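Local atomic coordinates of phosphotransferase (Brucella abortus, PDB entry 4QPK), a protein that acts as a histidine phosphotransferase in the regulatory phosphorelay that controls growth, division and intracellular survival of Brucella abortus. Residues B[214-217]-B[218-222]; B[141-144]-B[145-148]; B[206-209]-B[210-214]. All blocks are in the same frame, centred on the assembly; numbering follows the deposited sequence.

In the fold
All three contacts are local and lie in the C-terminal domain, which resembles the catalytic and ATP-binding domain of histidine kinases but lacks regions needed to bind ATP. Contact 2 comes first along the chain, where strand 141-143 passes into helix 144-160. Contact 3 follows, in the loop leading to helix 213-225. Contact 1 lies on that helix and shares Q214 with contact 3; their centres are about 11 Å apart. The centres of contacts 1 and 2 are about 14 Å apart, and the two touch where helix 213-225 packs on helix 144-160. Contacts 2 and 3 do not touch. Contacts 1 and 2 also reach the second subunit, so these two helices take part in the homodimer.

Contact 1 (B[214-217]-B[218-222])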
# COMPACT_ATOMS: atom_id res chain seq x y z
N GLN B 214 12.85 0.12 -0.77
CA GLN B 214 12.78 1.06 0.35
C GLN B 214 14.07 1.89 0.47
O GLN B 214 14.00 3.11 0.63
CB GLN B 214 12.46 0.32 1.66
CG GLN B 214 12.05 1.25 2.81
CD GLN B 214 13.25 1.80 3.54
OE1 GLN B 214 14.24 1.09 3.73
NE2 GLN B 214 13.15 3.05 3.98
N PRO B 215 15.26 1.25 0.39
CA PRO B 215 16.45 2.12 0.36
C PRO B 215 16.53 3.02 -0.88
O PRO B 215 16.97 4.16 -0.78
CB PRO B 215 17.62 1.13 0.39
CG PRO B 215 17.03 -0.22 0.16
CD PRO B 215 15.62 -0.15 0.65
N TYR B 216 16.08 2.51 -2.03
CA TYR B 216 16.01 3.34 -3.23
C TYR B 216 15.14 4.55 -2.98
O TYR B 216 15.52 5.70 -3.25
CB TYR B 216 15.48 2.51 -4.42
CG TYR B 216 15.13 3.36 -5.61
CD1 TYR B 216 16.10 3.74 -6.53
CD2 TYR B 216 13.83 3.81 -5.80
CE1 TYR B 216 15.77 4.54 -7.62
CE2 TYR B 216 13.50 4.61 -6.88
CZ TYR B 216 14.46 4.97 -7.79
OH TYR B 216 14.11 5.77 -8.86
N TYR B 217 13.96 4.30 -2.42
CA TYR B 217 12.98 5.34 -2.15
C TYR B 217 13.51 6.39 -1.16
O TYR B 217 13.25 7.59 -1.31
CB TYR B 217 11.70 4.69 -1.61
CG TYR B 217 10.52 5.63 -1.38
CD1 TYR B 217 9.96 6.35 -2.42
CD2 TYR B 217 9.95 5.75 -0.11
CE1 TYR B 217 8.87 7.18 -2.20
CE2 TYR B 217 8.86 6.58 0.11
CZ TYR B 217 8.33 7.29 -0.93
OH TYR B 217 7.24 8.11 -0.69
N THR B 218 14.24 5.92 -0.16
CA THR B 218 14.84 6.81 0.83
C THR B 218 15.76 7.83 0.15
O THR B 218 15.68 9.03 0.41
CB THR B 218 15.64 6.01 1.88
OG1 THR B 218 14.77 5.06 2.53
CG2 THR B 218 16.24 6.95 2.92
N LEU B 219 16.61 7.34 -0.75
CA LEU B 219 17.55 8.20 -1.47
C LEU B 219 16.81 9.14 -2.41
O LEU B 219 17.18 10.31 -2.57
CB LEU B 219 18.56 7.35 -2.24
CG LEU B 219 19.47 6.53 -1.32
CD1 LEU B 219 20.16 5.43 -2.09
CD2 LEU B 219 20.50 7.42 -0.62
N LEU B 220 15.74 8.64 -3.04
CA LEU B 220 14.93 9.45 -3.93
C LEU B 220 14.28 10.62 -3.19
O LEU B 220 14.23 11.74 -3.70
CB LEU B 220 13.85 8.58 -4.58
CG LEU B 220 13.06 9.13 -5.76
CD1 LEU B 220 13.99 9.37 -6.94
CD2 LEU B 220 11.96 8.15 -6.13
N LEU B 221 13.79 10.35 -1.98
CA LEU B 221 13.19 11.40 -1.16
C LEU B 221 14.23 12.44 -0.76
O LEU B 221 13.97 13.63 -0.81
CB LEU B 221 12.54 10.80 0.11
CG LEU B 221 11.27 9.98 -0.09
CD1 LEU B 221 10.95 9.25 1.21
CD2 LEU B 221 10.12 10.87 -0.51
N ALA B 222 15.43 11.98 -0.41
CA ALA B 222 16.50 12.89 -0.02
C ALA B 222 16.84 13.82 -1.19
O ALA B 222 16.98 15.02 -1.01
CB ALA B 222 17.73 12.12 0.42
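Y217 and L221 sit one helical turn apart, and a methyl of L221 lies over one face of the Y217 ring. With chi1 at -175° the ring is carried along the helix toward the next turn, where L221 lies. CB of Y217 lies 3.2 Å from T218 N; CG is farther from that N. CD2 lies 3.9 Å from L221 CD1, and CE2 comes nearest to that methyl, at 3.6 Å. CZ touches both methyls of L221, and OH lies 4.0 Å from L221 CD2. CD1 of L221 makes a CH-pi contact, 4.0 Å from the centroid of the Y217 ring and offset toward the rim. OH is hydrogen-bonded to K148 NZ. L219 N, L220 N and L221 N bond to the carbonyl oxygens of P215, Y216 and Y217, the i to i+4 pattern. Q214 O accepts both T218 N (2.9 Å) and T218 OG1 (2.8 Å), from opposite faces of the carbonyl plane. Y216 CE2 meets L220 CD2 obliquely at 3.9 Å. Helix 144-160 packs on Q214, T218 and L221, helix 43-74 on Q214, Y216, Y217 and L220, and helix 193-199 on P215 and L219; L44 of the second subunit meets Y217, L220 and L221.

Contact 2 (B[141-144]-B[145-148]); sequences LLPK and NKVK
With chi1 at -177°, V147 holds CG2 beside its backbone N, on the side of L142. CG2 of V147 rests on L142 CB at 3.7 Å. This is the apolar part of the contact, and it joins the end of the strand to the first turn of the helix. K146 has CG beside its backbone N (chi1 -62°), and its chain is extended beyond. That sends it back past the CG and CD atoms of the P143 ring, crossing the proline at an angle. CD of K146 lies 4.0 Å from P143 CD, and CE of K146 is 4.1 Å from P143 CG.

P143 stands at the N-cap position. Its carbonyl oxygen accepts V147 N at 3.3 Å and also a weak bond from K146 N. One oxygen thus serves two N-H groups of the first turn. The next bond runs from K148 N to K144 O, at 2.9 Å. CG of K148 packs on the same K144 oxygen at 3.3 Å. Farther out, the K148 ammonium is buried and hydrogen-bonded to F103 O and G104 O. The neighbouring side chains of K144 and N145 run alongside each other, with N145 OD1 near K144 CG.

Strand 141-143 pairs antiparallel with strand 112-114, with a backbone bond between L142 and I113. Helix 213-225 packs on N145, K146 and K148. L142 touches F180 and P178 of strand 178-185, and V147 touches A118 of helix 115-126. D45 and A48 of the second subunit pack on K144 and K148.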
# COMPACT_ATOMS: atom_id res chain seq x y z
N LEU B 141 6.13 21.65 11.91
CA LEU B 141 5.66 21.40 10.56
C LEU B 141 6.81 21.52 9.56
O LEU B 141 7.48 22.54 9.53
CB LEU B 141 4.53 22.37 10.19
CG LEU B 141 3.21 22.17 10.94
CD1 LEU B 141 2.30 23.38 10.75
CD2 LEU B 141 2.53 20.93 10.38
N LEU B 142 7.03 20.48 8.76
CA LEU B 142 8.12 20.47 7.77
C LEU B 142 7.58 20.05 6.41
O LEU B 142 6.50 19.46 6.35
CB LEU B 142 9.25 19.52 8.21
CG LEU B 142 10.07 19.91 9.45
CD1 LEU B 142 11.04 18.80 9.84
CD2 LEU B 142 10.83 21.23 9.21
N PRO B 143 8.30 20.35 5.31
CA PRO B 143 7.83 19.87 4.01
C PRO B 143 7.66 18.36 4.01
O PRO B 143 8.48 17.65 4.61
CB PRO B 143 8.93 20.32 3.04
CG PRO B 143 9.51 21.55 3.71
CD PRO B 143 9.48 21.23 5.18
N LYS B 144 6.60 17.88 3.37
CA LYS B 144 6.21 16.48 3.47
C LYS B 144 7.34 15.52 3.14
O LYS B 144 7.54 14.54 3.84
CB LYS B 144 4.99 16.18 2.60
CG LYS B 144 5.17 16.46 1.11
CD LYS B 144 3.88 16.23 0.32
CE LYS B 144 4.11 16.49 -1.17
NZ LYS B 144 2.86 16.42 -1.97
N ASN B 145 8.11 15.80 2.09
CA ASN B 145 9.14 14.85 1.70
C ASN B 145 10.31 14.80 2.69
O ASN B 145 11.01 13.78 2.77
CB ASN B 145 9.61 15.14 0.28
CG ASN B 145 8.59 14.69 -0.75
OD1 ASN B 145 7.86 13.73 -0.51
ND2 ASN B 145 8.48 15.42 -1.85
N LYS B 146 10.53 15.88 3.45
CA LYS B 146 11.55 15.83 4.49
C LYS B 146 11.10 14.92 5.64
O LYS B 146 11.89 14.15 6.19
CB LYS B 146 11.87 17.24 5.01
CG LYS B 146 12.43 18.15 3.90
CD LYS B 146 13.04 19.45 4.45
CE LYS B 146 13.42 20.37 3.28
NZ LYS B 146 13.93 21.69 3.74
N VAL B 147 9.82 14.98 5.99
CA VAL B 147 9.32 14.10 7.05
C VAL B 147 9.24 12.64 6.56
O VAL B 147 9.52 11.71 7.32
CB VAL B 147 7.96 14.54 7.59
CG1 VAL B 147 7.55 13.63 8.74
CG2 VAL B 147 8.02 16.00 8.09
N LYS B 148 8.88 12.44 5.30
CA LYS B 148 8.91 11.08 4.75
C LYS B 148 10.35 10.53 4.72
O LYS B 148 10.57 9.36 5.06
CB LYS B 148 8.26 11.04 3.36
CG LYS B 148 6.76 11.40 3.38
CD LYS B 148 6.11 11.30 1.99
CE LYS B 148 5.92 9.81 1.60
NZ LYS B 148 5.21 9.69 0.30

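Contact 3 (B[206-209]-B[210-214]); sequences EPID and AHSVQ
OD2 of the D209 carboxylate is turned to the N-H groups of H211 and S212, and the H211 ring has this OD2 at its edge, near the ring plane. S212 N meets OD2 of D209 at 3.0 Å, nearly straight (168°) and close to the line of the carboxylate C-O bond. H211 N reaches the same OD2 at 2.8 Å, from above the carboxylate plane. The H211 ring also stacks edge-to-face with H56, the histidine phosphorylated in the relay, which carries no phosphate here.

CG of D209 lies between its backbone N and carbonyl carbon (chi1 59°), and this turns the carboxylate to the following N-H groups. S212 answers in the other direction: its OG accepts D209 N at 2.9 Å, nearly straight (165°). A water joins the same OG to P207 O. The backbone adds a weak bond from V213 N to D209 O. I208 CG2 packs 3.6 Å from S212 OG and 4.1 Å from V213 CB.

The reciprocal D209 and S212 bonds form the pattern of a capping box, and OD2 with H211 N closes an Asx turn. OD2 takes two N-H donors, so two N-H groups grip this one oxygen and fix where it points. Its negative charge near the start of helix 213-225 would be expected to interact favourably with the helix dipole.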
# COMPACT_ATOMS: atom_id res chain seq x y z
N GLU B 206 21.58 -6.52 -8.91
CA GLU B 206 20.30 -7.11 -9.30
C GLU B 206 19.20 -6.04 -9.33
O GLU B 206 19.32 -5.01 -8.66
CB GLU B 206 19.93 -8.25 -8.35
CG GLU B 206 19.73 -7.83 -6.92
CD GLU B 206 19.48 -9.02 -6.01
OE1 GLU B 206 19.13 -10.10 -6.54
OE2 GLU B 206 19.62 -8.88 -4.78
N PRO B 207 18.15 -6.26 -10.13
CA PRO B 207 17.11 -5.23 -10.28
C PRO B 207 16.43 -4.85 -8.96
O PRO B 207 16.32 -5.70 -8.07
CB PRO B 207 16.10 -5.89 -11.23
CG PRO B 207 16.91 -6.93 -11.97
CD PRO B 207 17.89 -7.44 -10.98
N ILE B 208 15.99 -3.61 -8.84
CA ILE B 208 15.26 -3.17 -7.64
C ILE B 208 14.00 -4.02 -7.49
O ILE B 208 13.30 -4.26 -8.48
CB ILE B 208 14.90 -1.66 -7.72
CG1 ILE B 208 16.16 -0.81 -7.88
CG2 ILE B 208 14.13 -1.23 -6.49
CD1 ILE B 208 17.14 -0.93 -6.75
N ASP B 209 13.73 -4.49 -6.28
CA ASP B 209 12.53 -5.30 -6.01
C ASP B 209 11.84 -4.81 -4.74
O ASP B 209 12.16 -3.74 -4.25
CB ASP B 209 12.88 -6.79 -5.89
CG ASP B 209 13.89 -7.08 -4.79
OD1 ASP B 209 14.60 -8.11 -4.91
OD2 ASP B 209 13.98 -6.33 -3.79
N ALA B 210 10.90 -5.59 -4.21
CA ALA B 210 10.10 -5.13 -3.06
C ALA B 210 10.93 -4.97 -1.80
O ALA B 210 10.52 -4.32 -0.84
CB ALA B 210 8.93 -6.08 -2.79
N HIS B 211 12.11 -5.57 -1.78
CA HIS B 211 12.97 -5.39 -0.63
C HIS B 211 13.84 -4.14 -0.83
O HIS B 211 13.80 -3.21 -0.01
CB HIS B 211 13.80 -6.65 -0.39
CG HIS B 211 12.99 -7.79 0.16
ND1 HIS B 211 12.52 -8.83 -0.62
CD2 HIS B 211 12.53 -8.03 1.42
CE1 HIS B 211 11.83 -9.67 0.13
NE2 HIS B 211 11.82 -9.20 1.37
N SER B 212 14.54 -4.07 -1.95
CA SER B 212 15.44 -2.93 -2.19
C SER B 212 14.75 -1.62 -2.59
O SER B 212 15.42 -0.60 -2.70
CB SER B 212 16.47 -3.31 -3.27
OG SER B 212 15.84 -3.71 -4.47
N VAL B 213 13.43 -1.64 -2.80
CA VAL B 213 12.74 -0.40 -3.16
C VAL B 213 12.79 0.60 -2.01
O VAL B 213 12.80 1.79 -2.25
CB VAL B 213 11.26 -0.65 -3.59
CG1 VAL B 213 10.40 -1.14 -2.45
CG2 VAL B 213 10.64 0.62 -4.22
N GLN B 214 12.85 0.12 -0.77
CA GLN B 214 12.78 1.06 0.35
C GLN B 214 14.07 1.89 0.47
O GLN B 214 14.00 3.11 0.63
CB GLN B 214 12.46 0.32 1.66
CG GLN B 214 12.05 1.25 2.81
CD GLN B 214 13.25 1.80 3.54
OE1 GLN B 214 14.24 1.09 3.73
NE2 GLN B 214 13.15 3.05 3.98
O HOH W 1 17.45 -6.05 -5.01